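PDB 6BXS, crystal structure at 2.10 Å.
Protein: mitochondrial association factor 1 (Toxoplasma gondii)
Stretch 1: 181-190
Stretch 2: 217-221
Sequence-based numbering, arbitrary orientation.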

# COMPACT_ATOMS: atom_id res chain seq x y z
N ALA A 181 -2.04 -15.19 14.27
CA ALA A 181 -2.88 -14.04 13.98
C ALA A 181 -2.17 -13.08 13.03
O ALA A 181 -2.79 -12.49 12.14
CB ALA A 181 -3.27 -13.33 15.26
N TYR A 182 -0.87 -12.92 13.24
CA TYR A 182 -0.06 -12.01 12.43
C TYR A 182 -0.04 -12.43 10.97
O TYR A 182 -0.33 -11.63 10.08
CB TYR A 182 1.37 -11.95 12.98
CG TYR A 182 2.24 -10.92 12.30
CD1 TYR A 182 2.22 -9.59 12.72
CD2 TYR A 182 3.08 -11.27 11.25
CE1 TYR A 182 3.02 -8.64 12.11
CE2 TYR A 182 3.88 -10.32 10.64
CZ TYR A 182 3.84 -9.01 11.07
OH TYR A 182 4.63 -8.06 10.46
N ASN A 183 0.31 -13.69 10.72
CA ASN A 183 0.38 -14.21 9.36
C ASN A 183 -0.97 -14.12 8.65
O ASN A 183 -1.04 -13.74 7.48
CB ASN A 183 0.86 -15.66 9.36
CG ASN A 183 2.32 -15.80 9.75
OD1 ASN A 183 3.12 -14.89 9.54
ND2 ASN A 183 2.68 -16.95 10.31
N MET A 184 -2.02 -14.45 9.38
CA MET A 184 -3.38 -14.41 8.84
C MET A 184 -3.78 -12.98 8.47
O MET A 184 -4.38 -12.75 7.42
CB MET A 184 -4.35 -14.98 9.87
CG MET A 184 -5.65 -15.51 9.28
SD MET A 184 -6.55 -16.55 10.46
CE MET A 184 -5.47 -17.96 10.62
N ALA A 185 -3.43 -12.02 9.32
CA ALA A 185 -3.75 -10.61 9.07
C ALA A 185 -2.92 -10.07 7.91
O ALA A 185 -3.40 -9.26 7.11
CB ALA A 185 -3.51 -9.78 10.33
N TYR A 186 -1.67 -10.52 7.82
CA TYR A 186 -0.76 -10.06 6.77
C TYR A 186 -1.24 -10.51 5.39
O TYR A 186 -1.19 -9.74 4.43
CB TYR A 186 0.66 -10.59 7.02
CG TYR A 186 1.76 -9.66 6.55
CD1 TYR A 186 1.98 -9.42 5.20
CD2 TYR A 186 2.59 -9.01 7.46
CE1 TYR A 186 2.99 -8.57 4.77
CE2 TYR A 186 3.59 -8.16 7.05
CZ TYR A 186 3.79 -7.95 5.70
OH TYR A 186 4.80 -7.10 5.29
N LYS A 187 -1.70 -11.75 5.30
CA LYS A 187 -2.24 -12.28 4.05
C LYS A 187 -3.51 -11.53 3.65
O LYS A 187 -3.71 -11.20 2.48
CB LYS A 187 -2.53 -13.77 4.17
CG LYS A 187 -1.30 -14.62 4.38
CD LYS A 187 -1.67 -16.03 4.81
CE LYS A 187 -0.45 -16.87 5.13
NZ LYS A 187 -0.75 -18.00 6.04
N ALA A 188 -4.37 -11.29 4.64
CA ALA A 188 -5.60 -10.53 4.43
C ALA A 188 -5.29 -9.14 3.90
O ALA A 188 -6.01 -8.61 3.05
CB ALA A 188 -6.39 -10.44 5.73
N THR A 189 -4.22 -8.54 4.42
CA THR A 189 -3.80 -7.21 4.00
C THR A 189 -3.32 -7.21 2.55
O THR A 189 -3.69 -6.33 1.77
CB THR A 189 -2.68 -6.67 4.91
OG1 THR A 189 -3.14 -6.63 6.27
CG2 THR A 189 -2.25 -5.27 4.48
N MET A 190 -2.51 -8.19 2.19
CA MET A 190 -1.99 -8.28 0.82
C MET A 190 -3.12 -8.56 -0.16
O MET A 190 -3.12 -8.06 -1.28
CB MET A 190 -0.92 -9.36 0.71
CG MET A 190 -0.11 -9.30 -0.58
SD MET A 190 0.75 -7.73 -0.81
CE MET A 190 1.91 -7.78 0.56
N PRO A 217 6.06 -0.89 0.34
CA PRO A 217 7.07 -0.99 1.39
C PRO A 217 7.04 -2.38 2.00
O PRO A 217 6.18 -3.18 1.63
CB PRO A 217 6.63 0.08 2.39
CG PRO A 217 5.15 0.05 2.28
CD PRO A 217 4.84 -0.22 0.83
N LEU A 218 7.95 -2.67 2.92
CA LEU A 218 7.82 -3.87 3.74
C LEU A 218 6.84 -3.57 4.86
O LEU A 218 7.20 -2.97 5.87
CB LEU A 218 9.17 -4.32 4.30
CG LEU A 218 9.11 -5.57 5.18
CD1 LEU A 218 8.83 -6.82 4.35
CD2 LEU A 218 10.39 -5.72 5.98
N LEU A 219 5.59 -3.98 4.67
CA LEU A 219 4.53 -3.68 5.62
C LEU A 219 4.80 -4.31 6.98
O LEU A 219 5.34 -5.41 7.07
CB LEU A 219 3.18 -4.15 5.07
CG LEU A 219 2.69 -3.37 3.85
CD1 LEU A 219 1.62 -4.16 3.11
CD2 LEU A 219 2.15 -2.01 4.27
N GLY A 220 4.43 -3.59 8.04
CA GLY A 220 4.63 -4.07 9.39
C GLY A 220 6.00 -3.74 9.95
O GLY A 220 6.28 -3.99 11.12
N ALA A 221 6.86 -3.17 9.11
CA ALA A 221 8.21 -2.79 9.53
C ALA A 221 8.19 -1.46 10.28
O ALA A 221 7.12 -0.89 10.52
CB ALA A 221 9.13 -2.71 8.33
O HOH W 1 4.51 -5.84 12.12

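Stretch 1 is a segment of a longer helix, and its backbone bonds follow the i to i+4 pattern throughout, from Ala185 N to Ala181 O at 2.9 Å through Met190 N to Tyr186 O at 3.0 Å. Stretch 2 has no regular helix or strand, but Leu218 to Ala221 form a type II beta turn, closed by a bond of 3.3 Å from Ala221 N to Leu218 O. The contact between them is small, 220 Å² with both sides summed. The backbones stay well apart: the nearest CA atoms, those of Tyr186 and Leu219, are 8.4 Å from each other, so side chains must bridge the gap.

Ala181 is out of reach, and the first residue to touch the turn is Tyr182. Its CA-to-CB bond points sideways, but with chi1 at -174° (t) the long ring carries the hydroxyl across, to 4.1 Å between Tyr182 OH and Gly220 CA. No direct hydrogen bond results. Instead a water links the two, 2.8 Å from Tyr182 OH and 2.7 Å from Gly220 O, to which it donates. The place opposite this hydroxyl suits glycine on two counts. An ideal CB on Gly220 would lie 2.7 Å from Tyr182 OH, a clash, and the phi/psi of 87/-5 would also jam it against the carbonyl O of Leu219.

Asn183, Met184 and Ala185 make no contact with the turn; one helical turn after Tyr182 comes Tyr186, the centre of the interface. Its CA-to-CB bond is again sideways, and chi1 of -148° lies between wells, yet the end of the ring comes nearer and delivers the one direct hydrogen bond between the stretches: Tyr186 OH donates to Leu219 O at 2.5 Å, a short distance. The acceptor sits at the ring edge, near the ring plane, as expected for a phenol hydroxyl whose proton lies close to that plane. Tyr186 OH is also 3.3 Å from Leu219 N, but the angle is poor and the pair is not hydrogen-bonded. The same ring end packs on aliphatic carbon, with Tyr186 CZ 3.9 Å from Leu219 CB. Tyrosine thus combines reach, an apolar surface and a polar tip, and the other stretch covers 63 Å² of it.

Lys187 and Ala188 are out of reach. Thr189 points its CA-to-CB bond toward the turn, and its CG2 lies 4.3 Å from Leu219 CD1. Its hydroxyl is satisfied within the helix, Thr189 OG1 donating to Ala185 O at 2.8 Å, so this buried residue can offer a methyl to the leucine without leaving its polar group unpaired.

Met190 completes the contact. Its CA-to-CB bond is sideways, but chi angles t, p, p bring the end of the chain nearer, placing Met190 CE 4.4 Å from Leu219 CD1. Leu219, directed toward the helix, therefore meets Thr189 and Met190 through one methyl while its carbonyl receives the tyrosine proton; it has 78 Å² covered, the largest share of any residue here.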